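Local atomic coordinates of dihydrodipicolinate synthase (Aquifex aeolicus, PDB entry 2EHH), a protein that probably catalyses the condensation of pyruvate with (S)-aspartate-beta-semialdehyde, through a Schiff base, in the diaminopimelate route to lysine. Residues K71-G77 with A96-V102; T88-K92 with E124-P128; L114-K119 with F148-S152; G186-L190 with H237-K241; V214-I218 with R228-H233. All coordinates share one frame. Residue numbers count along the deposited sequence, not the author numbering.

In the fold
The five contacts sample a TIM barrel, eight parallel strands in chain order ringed by helices, and the C-terminal helices that follow it. Contact 1 pairs strands 71-75 and 98-102. Contact 2, its centre about 9 Å away, packs helix 81-93 against loop 124-128 and touches contact 1 through T76-T88 and A99-P128. Contact 3, centre about 17 Å from that of contact 1, joins outer helices 111-124 and 144-153. Along the chain contact 2 interleaves with contacts 1 and 3. On the opposite side of the chain's centre from contacts 1 and 2, contacts 4 and 5 share helix 226-242, centres about 11 Å apart, joining the barrel to the C-terminal helices where a third subunit touches both.

Contact 1 of 5, residues K71-G77 with A96-V102; sequences KVIAGTG and ADGALVV
Two neighbouring parallel TIM-barrel strands, 71-75 and 98-102, flank helix 81-93 in a beta-alpha-beta unit. Both are extended (A74 phi/psi -108/134), their axes approaching to 4.4 Å at -31°. I73 pairs with G98, A74 with A99 and G75 with L100; I73 and L100 share one face, A74 and A99 the other. Backbone hydrogen bonds run A74 N to G98 O (2.9 Å), L100 N to A74 O (2.7 Å) and T76 N to L100 O (3.0 Å). V72 O accepts from D97 N (2.9 Å) and weakly from G98 N (3.5 Å), while D97, chi1 m, turns OD1 onto V72 N at 2.7 Å. I73 CG2 meets L100 CB (4.1 Å), and A74 CB meets A96 CB (4.3 Å). The L100 side chain lies about 4 Å from that of I203, predicted to bind pyruvate, and that of V102 as near to Y132, the predicted proton donor/acceptor. One water accepts from G77 N (2.9 Å) and V102 N (3.0 Å) and donates to L100 O (2.7 Å).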
# COMPACT_ATOMS: atom_id res chain seq x y z
N LYS A 71 -30.49 -18.59 13.21
CA LYS A 71 -30.71 -17.72 12.07
C LYS A 71 -29.92 -18.20 10.85
O LYS A 71 -28.86 -18.81 10.98
CB LYS A 71 -30.30 -16.28 12.41
CG LYS A 71 -31.09 -15.64 13.54
CD LYS A 71 -32.55 -15.45 13.17
CE LYS A 71 -33.26 -14.56 14.19
NZ LYS A 71 -32.65 -13.19 14.25
N VAL A 72 -30.46 -17.92 9.67
CA VAL A 72 -29.82 -18.29 8.43
C VAL A 72 -29.67 -17.03 7.60
O VAL A 72 -30.66 -16.38 7.27
CB VAL A 72 -30.63 -19.33 7.63
CG1 VAL A 72 -29.95 -19.61 6.30
CG2 VAL A 72 -30.77 -20.62 8.43
N ILE A 73 -28.42 -16.69 7.29
CA ILE A 73 -28.11 -15.53 6.47
C ILE A 73 -27.58 -16.06 5.14
O ILE A 73 -26.73 -16.95 5.11
CB ILE A 73 -27.01 -14.66 7.13
CG1 ILE A 73 -27.46 -14.23 8.54
CG2 ILE A 73 -26.74 -13.42 6.28
CD1 ILE A 73 -26.39 -13.50 9.34
N ALA A 74 -28.08 -15.52 4.04
CA ALA A 74 -27.65 -15.99 2.73
C ALA A 74 -26.76 -15.00 2.00
O ALA A 74 -27.05 -13.80 1.95
CB ALA A 74 -28.87 -16.31 1.88
N GLY A 75 -25.67 -15.51 1.43
CA GLY A 75 -24.78 -14.67 0.66
C GLY A 75 -25.48 -14.57 -0.68
O GLY A 75 -25.64 -15.57 -1.38
N THR A 76 -25.91 -13.36 -1.05
CA THR A 76 -26.65 -13.18 -2.29
C THR A 76 -26.08 -12.14 -3.25
O THR A 76 -26.70 -11.85 -4.27
CB THR A 76 -28.10 -12.77 -1.99
OG1 THR A 76 -28.10 -11.50 -1.33
CG2 THR A 76 -28.77 -13.79 -1.09
N GLY A 77 -24.92 -11.58 -2.94
CA GLY A 77 -24.37 -10.57 -3.83
C GLY A 77 -23.27 -11.02 -4.77
O GLY A 77 -22.75 -12.13 -4.66
N ALA A 96 -35.03 -17.02 4.27
CA ALA A 96 -33.77 -16.64 4.91
C ALA A 96 -34.03 -15.46 5.84
O ALA A 96 -34.84 -14.59 5.54
CB ALA A 96 -32.74 -16.27 3.84
N ASP A 97 -33.33 -15.42 6.97
CA ASP A 97 -33.49 -14.34 7.94
C ASP A 97 -32.80 -13.05 7.51
O ASP A 97 -33.17 -11.96 7.95
CB ASP A 97 -32.97 -14.76 9.30
CG ASP A 97 -33.65 -16.00 9.82
OD1 ASP A 97 -33.05 -17.09 9.77
OD2 ASP A 97 -34.81 -15.88 10.27
N GLY A 98 -31.79 -13.17 6.66
CA GLY A 98 -31.08 -11.99 6.19
C GLY A 98 -30.26 -12.30 4.96
O GLY A 98 -30.06 -13.47 4.62
N ALA A 99 -29.81 -11.25 4.28
CA ALA A 99 -29.00 -11.41 3.08
C ALA A 99 -27.69 -10.65 3.23
O ALA A 99 -27.69 -9.47 3.60
CB ALA A 99 -29.75 -10.89 1.86
N LEU A 100 -26.57 -11.33 2.98
CA LEU A 100 -25.25 -10.72 3.06
C LEU A 100 -24.91 -10.32 1.63
O LEU A 100 -24.79 -11.17 0.75
CB LEU A 100 -24.21 -11.72 3.57
CG LEU A 100 -22.79 -11.19 3.73
CD1 LEU A 100 -22.58 -10.68 5.15
CD2 LEU A 100 -21.79 -12.29 3.43
N VAL A 101 -24.75 -9.02 1.40
CA VAL A 101 -24.47 -8.51 0.07
C VAL A 101 -23.09 -7.88 0.02
O VAL A 101 -22.86 -6.81 0.60
CB VAL A 101 -25.52 -7.47 -0.33
CG1 VAL A 101 -25.26 -6.98 -1.75
CG2 VAL A 101 -26.92 -8.09 -0.21
N VAL A 102 -22.16 -8.54 -0.65
CA VAL A 102 -20.80 -8.05 -0.74
C VAL A 102 -20.69 -6.80 -1.61
O VAL A 102 -21.47 -6.60 -2.54
CB VAL A 102 -19.84 -9.14 -1.29
CG1 VAL A 102 -20.13 -9.40 -2.77
CG2 VAL A 102 -18.39 -8.73 -1.08
O HOH W 1 -22.77 -11.44 -0.98

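Contact 2 of 5, residues T88-K92 with E124-P128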
# COMPACT_ATOMS: atom_id res chain seq x y z
N THR A 88 -31.21 -12.20 -4.08
CA THR A 88 -31.68 -11.70 -2.79
C THR A 88 -33.19 -11.93 -2.70
O THR A 88 -33.72 -12.24 -1.63
CB THR A 88 -31.35 -10.20 -2.63
OG1 THR A 88 -29.93 -10.01 -2.73
CG2 THR A 88 -31.81 -9.70 -1.28
N ALA A 89 -33.88 -11.81 -3.83
CA ALA A 89 -35.32 -12.04 -3.87
C ALA A 89 -35.58 -13.49 -3.50
O ALA A 89 -36.50 -13.79 -2.73
CB ALA A 89 -35.86 -11.74 -5.27
N HIS A 90 -34.77 -14.39 -4.05
CA HIS A 90 -34.89 -15.82 -3.78
C HIS A 90 -34.74 -16.10 -2.28
O HIS A 90 -35.54 -16.83 -1.69
CB HIS A 90 -33.83 -16.60 -4.55
CG HIS A 90 -33.76 -18.05 -4.17
ND1 HIS A 90 -34.71 -18.97 -4.57
CD2 HIS A 90 -32.88 -18.73 -3.40
CE1 HIS A 90 -34.41 -20.15 -4.06
NE2 HIS A 90 -33.31 -20.04 -3.34
N ALA A 91 -33.70 -15.54 -1.68
CA ALA A 91 -33.44 -15.73 -0.26
C ALA A 91 -34.66 -15.32 0.56
O ALA A 91 -35.05 -16.00 1.51
CB ALA A 91 -32.22 -14.91 0.17
N LYS A 92 -35.26 -14.21 0.17
CA LYS A 92 -36.45 -13.68 0.82
C LYS A 92 -37.55 -14.74 0.66
O LYS A 92 -38.19 -15.15 1.64
CB LYS A 92 -36.86 -12.38 0.12
CG LYS A 92 -38.29 -11.91 0.33
CD LYS A 92 -38.52 -11.36 1.71
CE LYS A 92 -39.88 -10.68 1.79
NZ LYS A 92 -40.16 -10.20 3.17
N GLU A 124 -35.85 -3.34 -3.57
CA GLU A 124 -36.51 -4.40 -4.31
C GLU A 124 -36.95 -5.56 -3.43
O GLU A 124 -38.03 -6.12 -3.62
CB GLU A 124 -35.60 -4.94 -5.41
CG GLU A 124 -35.77 -4.24 -6.74
CD GLU A 124 -37.20 -4.30 -7.23
OE1 GLU A 124 -37.72 -5.42 -7.41
OE2 GLU A 124 -37.81 -3.22 -7.42
N VAL A 125 -36.12 -5.91 -2.45
CA VAL A 125 -36.40 -7.03 -1.56
C VAL A 125 -36.52 -6.63 -0.10
O VAL A 125 -35.58 -6.10 0.50
CB VAL A 125 -35.30 -8.10 -1.68
CG1 VAL A 125 -35.76 -9.39 -1.02
CG2 VAL A 125 -34.97 -8.33 -3.15
N ASP A 126 -37.69 -6.90 0.48
CA ASP A 126 -37.96 -6.58 1.87
C ASP A 126 -37.36 -7.61 2.82
O ASP A 126 -38.08 -8.37 3.48
CB ASP A 126 -39.47 -6.46 2.08
CG ASP A 126 -39.84 -6.16 3.52
OD1 ASP A 126 -39.10 -5.40 4.18
OD2 ASP A 126 -40.88 -6.68 3.99
N ILE A 127 -36.03 -7.65 2.88
CA ILE A 127 -35.33 -8.58 3.76
C ILE A 127 -34.15 -7.85 4.40
O ILE A 127 -33.54 -6.99 3.78
CB ILE A 127 -34.79 -9.80 2.97
CG1 ILE A 127 -34.19 -10.83 3.94
CG2 ILE A 127 -33.72 -9.36 1.98
CD1 ILE A 127 -33.63 -12.07 3.25
N PRO A 128 -33.84 -8.16 5.67
CA PRO A 128 -32.71 -7.47 6.31
C PRO A 128 -31.43 -7.71 5.50
O PRO A 128 -31.12 -8.84 5.13
CB PRO A 128 -32.65 -8.11 7.69
CG PRO A 128 -34.10 -8.42 7.97
CD PRO A 128 -34.55 -9.01 6.64
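This is helix-to-loop packing on the outer layer of the TIM barrel: one turn of helix 81-93 lies against the link that carries the chain from helix 111-124 into strand 129-133. V125, the first residue to leave helical phi/psi, directs CB toward the helix. Its CG1 lies 3.6 Å from T88 O and 3.4 Å from K92 CB, and its CG2 is 4.1 Å from A89 CB, so the valine fits among three residues of the helix. I127, extended with both chi angles t, follows along the same surface: its CG2 meets T88 CG2 at 3.8 Å and its CD1 reaches A91 CB at 4.4 Å. T88 thus offers its methyl to the loop, whereas its OG1 hydrogen-bonds to A84 O and T76 OG1. Between the two hydrophobic residues D126 centres an inverse gamma turn. P128 O then pairs with A99 N of strand 98-102, just before strand 129-133 begins. The exposed edge is polar: the K92 side chain runs past I127, with CD 4.2 Å from I127 CB, and makes a long salt bridge from NZ to D126 OD2 (3.7 Å) and a hydrogen bond from NZ to D126 O at 2.8 Å.

Contact 3 of 5, residues L114-K119 with F148-S152; sequences LYEHFK and FKLAS
Neighbouring outer helices of the TIM barrel, 111-124 and 144-153, run roughly parallel here, their segment axes 10.1 Å apart at closest and crossing at -25°. Both segments are regular alpha helix; Y115 and L150 set the register, with CA atoms 6.6 Å apart. L114 only grazes the partner, its O 4.4 Å from L150 CD1. Y115, chi1 t and chi2 71°, swings its ring into the interface. K149, extended to CE before chi4 turns p, lays its CE over one face, 3.5 Å from the Y115 ring centroid, a CH-pi contact. L150, chi1 m and chi2 t, brings CD2 to 3.7 Å from Y115 CD1 and 3.6 Å from Y115 O. One turn on, F118 starts toward the partner, CB 3.6 Å from L150 CD1, but its ring leads away to V101 of strand 98-102, and its side chain ends about 7 Å from that of the predicted catalytic Y132. K119 closes the groove around the leucine with N 3.7 Å and CB 4.2 Å from L150 CD2, while its NZ hydrogen-bonds Q123 OE1. The charge of K149 adds an off-centre cation-pi interaction, NZ 4.8 Å from the Y115 ring centroid and 29° off the normal.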
# COMPACT_ATOMS: atom_id res chain seq x y z
N LEU A 114 -21.96 2.28 -5.95
CA LEU A 114 -22.16 1.43 -4.79
C LEU A 114 -23.49 1.77 -4.13
O LEU A 114 -24.21 0.88 -3.66
CB LEU A 114 -21.02 1.61 -3.79
CG LEU A 114 -19.64 1.11 -4.26
CD1 LEU A 114 -18.60 1.34 -3.17
CD2 LEU A 114 -19.75 -0.38 -4.60
N TYR A 115 -23.82 3.06 -4.09
CA TYR A 115 -25.08 3.50 -3.50
C TYR A 115 -26.25 2.91 -4.28
O TYR A 115 -27.15 2.28 -3.71
CB TYR A 115 -25.16 5.03 -3.53
CG TYR A 115 -26.54 5.58 -3.21
CD1 TYR A 115 -27.06 5.52 -1.92
CD2 TYR A 115 -27.31 6.17 -4.21
CE1 TYR A 115 -28.33 6.03 -1.64
CE2 TYR A 115 -28.58 6.68 -3.94
CZ TYR A 115 -29.09 6.61 -2.65
OH TYR A 115 -30.33 7.14 -2.38
N GLU A 116 -26.25 3.11 -5.59
CA GLU A 116 -27.35 2.59 -6.41
C GLU A 116 -27.45 1.07 -6.36
O GLU A 116 -28.54 0.52 -6.45
CB GLU A 116 -27.20 3.08 -7.86
CG GLU A 116 -27.33 4.59 -7.98
CD GLU A 116 -27.48 5.07 -9.41
OE1 GLU A 116 -27.35 6.29 -9.64
OE2 GLU A 116 -27.73 4.22 -10.30
N HIS A 117 -26.31 0.40 -6.21
CA HIS A 117 -26.30 -1.06 -6.13
C HIS A 117 -27.09 -1.54 -4.92
O HIS A 117 -28.08 -2.27 -5.04
CB HIS A 117 -24.85 -1.56 -6.03
CG HIS A 117 -24.72 -3.05 -5.87
ND1 HIS A 117 -24.94 -3.94 -6.90
CD2 HIS A 117 -24.38 -3.80 -4.80
CE1 HIS A 117 -24.73 -5.17 -6.47
NE2 HIS A 117 -24.39 -5.11 -5.20
N PHE A 118 -26.65 -1.12 -3.74
CA PHE A 118 -27.29 -1.52 -2.50
C PHE A 118 -28.71 -0.97 -2.37
O PHE A 118 -29.59 -1.65 -1.84
CB PHE A 118 -26.44 -1.09 -1.31
CG PHE A 118 -25.20 -1.92 -1.12
CD1 PHE A 118 -25.29 -3.18 -0.53
CD2 PHE A 118 -23.97 -1.47 -1.57
CE1 PHE A 118 -24.15 -3.99 -0.39
CE2 PHE A 118 -22.83 -2.27 -1.44
CZ PHE A 118 -22.92 -3.53 -0.85
N LYS A 119 -28.92 0.24 -2.86
CA LYS A 119 -30.24 0.85 -2.80
C LYS A 119 -31.22 0.02 -3.64
O LYS A 119 -32.31 -0.32 -3.19
CB LYS A 119 -30.19 2.28 -3.33
CG LYS A 119 -31.46 3.09 -3.13
CD LYS A 119 -31.37 4.43 -3.84
CE LYS A 119 -32.46 5.39 -3.39
NZ LYS A 119 -33.83 4.86 -3.61
N PHE A 148 -23.67 5.63 5.31
CA PHE A 148 -24.57 6.51 6.05
C PHE A 148 -25.82 6.83 5.22
O PHE A 148 -26.95 6.74 5.71
CB PHE A 148 -23.85 7.81 6.40
CG PHE A 148 -24.71 8.82 7.09
CD1 PHE A 148 -25.10 8.63 8.40
CD2 PHE A 148 -25.13 9.96 6.41
CE1 PHE A 148 -25.91 9.57 9.05
CE2 PHE A 148 -25.94 10.90 7.04
CZ PHE A 148 -26.33 10.71 8.37
N LYS A 149 -25.59 7.21 3.97
CA LYS A 149 -26.68 7.54 3.05
C LYS A 149 -27.58 6.32 2.85
O LYS A 149 -28.80 6.45 2.81
CB LYS A 149 -26.10 8.00 1.71
CG LYS A 149 -27.13 8.49 0.70
CD LYS A 149 -26.45 8.95 -0.58
CE LYS A 149 -27.45 9.35 -1.66
NZ LYS A 149 -28.23 10.57 -1.31
N LEU A 150 -26.97 5.15 2.73
CA LEU A 150 -27.72 3.91 2.53
C LEU A 150 -28.56 3.50 3.73
O LEU A 150 -29.74 3.16 3.59
CB LEU A 150 -26.77 2.78 2.18
CG LEU A 150 -26.30 2.72 0.72
CD1 LEU A 150 -25.15 1.73 0.57
CD2 LEU A 150 -27.49 2.32 -0.15
N ALA A 151 -27.96 3.52 4.91
CA ALA A 151 -28.66 3.13 6.13
C ALA A 151 -29.76 4.13 6.47
O ALA A 151 -30.76 3.77 7.10
CB ALA A 151 -27.67 3.02 7.29
N SER A 152 -29.58 5.38 6.05
CA SER A 152 -30.56 6.42 6.32
C SER A 152 -31.77 6.32 5.38
O SER A 152 -32.90 6.55 5.80
CB SER A 152 -29.92 7.80 6.18
OG SER A 152 -28.93 8.00 7.17

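Contact 4 of 5, residues G186-L190 with H237-K241; sequences GDDSL and HDLFK
F240 lays one ring face against D188: D188 CB stands 3.6 Å from the F240 ring centroid and 15° off its normal, a CH-pi contact. F240 CB points toward the loop, and chi1 m with chi2 -14° brings CE2 to 3.4 Å from D188 O. On the loop side the chain is extended at D187 (phi/psi -151/120) and turns at D188 (-51/-45) and S189 (-65/-17), where L190 N bonds D187 O at 2.9 Å. The opposing segment is helical, with K241 N bonded to H237 O at 3.0 Å. S189 and F240 are the nearest CA pair, 6.1 Å apart. S189, chi1 m, sets OG 3.4 Å from F240 CB and 4.2 Å from both H237 CE1 and K241 CD. No hydrogen bond joins the segments; the D188 carboxylate, also chi1 m, bonds S204 OG and the backbone N of V205 and A206. The D188 side chain lies about 8 Å from those of T44 and I203, predicted to bind pyruvate. H237 makes a weak hydrogen bond to E172 of a third subunit. The contact packs the loop between TIM-barrel strand 182-185 and helix 191-196 against the C-terminal part of helix 226-242, the first helix of the C-terminal helical region.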
# COMPACT_ATOMS: atom_id res chain seq x y z
N GLY A 186 -15.39 -8.85 10.63
CA GLY A 186 -15.20 -9.76 9.51
C GLY A 186 -13.86 -10.45 9.61
O GLY A 186 -13.37 -11.03 8.64
N ASP A 187 -13.26 -10.41 10.80
CA ASP A 187 -11.96 -11.03 11.02
C ASP A 187 -11.84 -11.46 12.48
O ASP A 187 -11.92 -10.64 13.39
CB ASP A 187 -10.86 -10.04 10.64
CG ASP A 187 -10.72 -9.89 9.13
OD1 ASP A 187 -10.40 -10.89 8.45
OD2 ASP A 187 -10.95 -8.76 8.63
N ASP A 188 -11.64 -12.76 12.68
CA ASP A 188 -11.55 -13.33 14.03
C ASP A 188 -10.56 -12.65 14.96
O ASP A 188 -10.87 -12.41 16.13
CB ASP A 188 -11.24 -14.83 13.94
CG ASP A 188 -12.45 -15.64 13.50
OD1 ASP A 188 -13.45 -15.67 14.25
OD2 ASP A 188 -12.40 -16.25 12.41
N SER A 189 -9.37 -12.36 14.46
CA SER A 189 -8.35 -11.71 15.27
C SER A 189 -8.72 -10.30 15.70
O SER A 189 -8.12 -9.77 16.63
CB SER A 189 -7.02 -11.67 14.51
OG SER A 189 -6.46 -12.96 14.43
N LEU A 190 -9.70 -9.71 15.04
CA LEU A 190 -10.10 -8.33 15.36
C LEU A 190 -11.42 -8.20 16.10
O LEU A 190 -11.86 -7.09 16.41
CB LEU A 190 -10.15 -7.51 14.07
CG LEU A 190 -8.85 -7.54 13.26
CD1 LEU A 190 -9.02 -6.78 11.95
CD2 LEU A 190 -7.72 -6.96 14.10
N HIS A 237 -5.64 -17.36 19.66
CA HIS A 237 -4.80 -16.67 18.68
C HIS A 237 -4.10 -17.58 17.68
O HIS A 237 -4.09 -17.30 16.48
CB HIS A 237 -3.77 -15.77 19.37
CG HIS A 237 -3.21 -14.72 18.47
ND1 HIS A 237 -3.98 -13.72 17.92
CD2 HIS A 237 -1.96 -14.53 17.97
CE1 HIS A 237 -3.24 -12.96 17.13
NE2 HIS A 237 -2.01 -13.44 17.15
N ASP A 238 -3.50 -18.67 18.16
CA ASP A 238 -2.82 -19.60 17.26
C ASP A 238 -3.79 -20.16 16.21
O ASP A 238 -3.41 -20.35 15.06
CB ASP A 238 -2.18 -20.75 18.04
CG ASP A 238 -0.92 -20.33 18.77
OD1 ASP A 238 -0.46 -19.19 18.57
OD2 ASP A 238 -0.38 -21.16 19.53
N LEU A 239 -5.03 -20.44 16.61
CA LEU A 239 -6.02 -20.95 15.67
C LEU A 239 -6.38 -19.87 14.65
O LEU A 239 -6.45 -20.14 13.45
CB LEU A 239 -7.29 -21.39 16.40
CG LEU A 239 -8.44 -21.87 15.51
CD1 LEU A 239 -8.04 -23.17 14.82
CD2 LEU A 239 -9.70 -22.07 16.34
N PHE A 240 -6.62 -18.65 15.13
CA PHE A 240 -6.98 -17.54 14.25
C PHE A 240 -5.93 -17.32 13.16
O PHE A 240 -6.27 -17.06 12.01
CB PHE A 240 -7.14 -16.23 15.04
CG PHE A 240 -8.33 -16.20 15.97
CD1 PHE A 240 -9.35 -17.15 15.87
CD2 PHE A 240 -8.44 -15.20 16.93
CE1 PHE A 240 -10.46 -17.09 16.72
CE2 PHE A 240 -9.54 -15.13 17.78
CZ PHE A 240 -10.56 -16.08 17.67
N LYS A 241 -4.66 -17.42 13.52
CA LYS A 241 -3.60 -17.21 12.54
C LYS A 241 -3.43 -18.35 11.55
O LYS A 241 -3.36 -18.12 10.34
CB LYS A 241 -2.27 -16.94 13.25
CG LYS A 241 -2.26 -15.67 14.10
CD LYS A 241 -2.75 -14.45 13.30
CE LYS A 241 -1.83 -14.13 12.12
NZ LYS A 241 -2.43 -13.11 11.21

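Contact 5 of 5, residues V214-I218 with R228-H233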
# COMPACT_ATOMS: atom_id res chain seq x y z
N VAL A 214 -15.38 -19.63 20.50
CA VAL A 214 -15.64 -18.33 19.88
C VAL A 214 -16.87 -17.71 20.52
O VAL A 214 -16.90 -16.52 20.82
CB VAL A 214 -15.86 -18.46 18.36
CG1 VAL A 214 -16.28 -17.12 17.79
CG2 VAL A 214 -14.59 -18.95 17.69
N LYS A 215 -17.89 -18.53 20.73
CA LYS A 215 -19.12 -18.06 21.35
C LYS A 215 -18.80 -17.44 22.70
O LYS A 215 -19.31 -16.37 23.04
CB LYS A 215 -20.10 -19.23 21.53
CG LYS A 215 -21.38 -18.86 22.28
CD LYS A 215 -22.13 -17.73 21.60
CE LYS A 215 -23.42 -17.41 22.34
NZ LYS A 215 -24.14 -16.27 21.71
N GLU A 216 -17.94 -18.10 23.46
CA GLU A 216 -17.55 -17.61 24.78
C GLU A 216 -16.84 -16.26 24.69
O GLU A 216 -17.05 -15.39 25.53
CB GLU A 216 -16.64 -18.61 25.49
CG GLU A 216 -17.30 -19.95 25.79
CD GLU A 216 -16.38 -20.90 26.56
OE1 GLU A 216 -16.77 -22.08 26.75
OE2 GLU A 216 -15.28 -20.47 26.96
N LEU A 217 -16.00 -16.10 23.67
CA LEU A 217 -15.28 -14.84 23.49
C LEU A 217 -16.32 -13.73 23.28
O LEU A 217 -16.26 -12.68 23.90
CB LEU A 217 -14.35 -14.93 22.27
CG LEU A 217 -13.54 -13.71 21.80
CD1 LEU A 217 -14.46 -12.69 21.18
CD2 LEU A 217 -12.77 -13.10 22.96
N ILE A 218 -17.28 -14.00 22.40
CA ILE A 218 -18.34 -13.05 22.10
C ILE A 218 -19.19 -12.67 23.32
O ILE A 218 -19.48 -11.50 23.54
CB ILE A 218 -19.28 -13.59 21.00
CG1 ILE A 218 -18.49 -13.82 19.71
CG2 ILE A 218 -20.42 -12.62 20.76
CD1 ILE A 218 -17.76 -12.59 19.22
N ARG A 228 -11.75 -11.42 30.54
CA ARG A 228 -12.09 -12.77 30.12
C ARG A 228 -11.98 -12.86 28.59
O ARG A 228 -11.55 -13.88 28.05
CB ARG A 228 -13.51 -13.12 30.57
CG ARG A 228 -14.04 -14.45 30.05
CD ARG A 228 -13.15 -15.62 30.43
NE ARG A 228 -13.72 -16.89 29.97
CZ ARG A 228 -13.04 -18.03 29.86
NH1 ARG A 228 -11.76 -18.07 30.18
NH2 ARG A 228 -13.64 -19.12 29.41
N ALA A 229 -12.38 -11.79 27.91
CA ALA A 229 -12.30 -11.75 26.45
C ALA A 229 -10.85 -11.94 26.01
O ALA A 229 -10.56 -12.74 25.12
CB ALA A 229 -12.85 -10.43 25.93
N ARG A 230 -9.94 -11.21 26.64
CA ARG A 230 -8.52 -11.32 26.31
C ARG A 230 -8.03 -12.74 26.57
O ARG A 230 -7.20 -13.26 25.83
CB ARG A 230 -7.68 -10.35 27.15
CG ARG A 230 -7.72 -8.90 26.69
CD ARG A 230 -6.63 -8.07 27.38
NE ARG A 230 -6.87 -7.92 28.82
CZ ARG A 230 -7.76 -7.08 29.35
NH1 ARG A 230 -8.50 -6.30 28.57
NH2 ARG A 230 -7.92 -7.04 30.67
N GLU A 231 -8.52 -13.37 27.63
CA GLU A 231 -8.10 -14.72 27.96
C GLU A 231 -8.43 -15.67 26.82
O GLU A 231 -7.61 -16.49 26.41
CB GLU A 231 -8.78 -15.19 29.24
CG GLU A 231 -8.06 -16.31 29.94
CD GLU A 231 -8.86 -16.88 31.10
OE1 GLU A 231 -9.45 -16.08 31.86
OE2 GLU A 231 -8.90 -18.12 31.24
N ILE A 232 -9.65 -15.56 26.30
CA ILE A 232 -10.10 -16.42 25.22
C ILE A 232 -9.43 -16.05 23.91
O ILE A 232 -9.02 -16.92 23.14
CB ILE A 232 -11.62 -16.32 25.05
CG1 ILE A 232 -12.31 -16.71 26.37
CG2 ILE A 232 -12.08 -17.23 23.92
CD1 ILE A 232 -13.79 -16.42 26.39
N HIS A 233 -9.31 -14.75 23.66
CA HIS A 233 -8.68 -14.22 22.45
C HIS A 233 -7.25 -14.76 22.32
O HIS A 233 -6.88 -15.31 21.28
CB HIS A 233 -8.66 -12.69 22.51
CG HIS A 233 -7.82 -12.04 21.46
ND1 HIS A 233 -8.27 -11.81 20.17
CD2 HIS A 233 -6.56 -11.54 21.51
CE1 HIS A 233 -7.33 -11.20 19.48
NE2 HIS A 233 -6.28 -11.03 20.26
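L217 pushes a methyl unusually close to backbone: its CD2 lies 3.1 Å from A229 O, where helix 211-223, the last of the TIM barrel, packs antiparallel to helix 226-242, the first of the C-terminal helical region. The segment axes come within 8.9 Å at -155°, and L217 and A229 bring their CA atoms to 5.2 Å, since the alanine has little bulk to hold the backbones apart. L217 CD2 also sits 4.0 Å from A229 CB. I232 fills the adjacent space, with CG2 3.6 Å from L217 CB and CD1 3.7 Å from E216 CB. H233 CB is 4.2 Å from L217 CD2, but its ring leads away and NE2 hydrogen-bonds to S171 of a third subunit. E216 OE2 meets R228 NH2 at 3.2 Å, and R228 NH1 meets E231 OE2 at 3.1 Å within its own helix. The fit thus rests on apolar packing of L217, A229 and I232, with charge pairing, one arginine between two acids, confined to the more exposed edge.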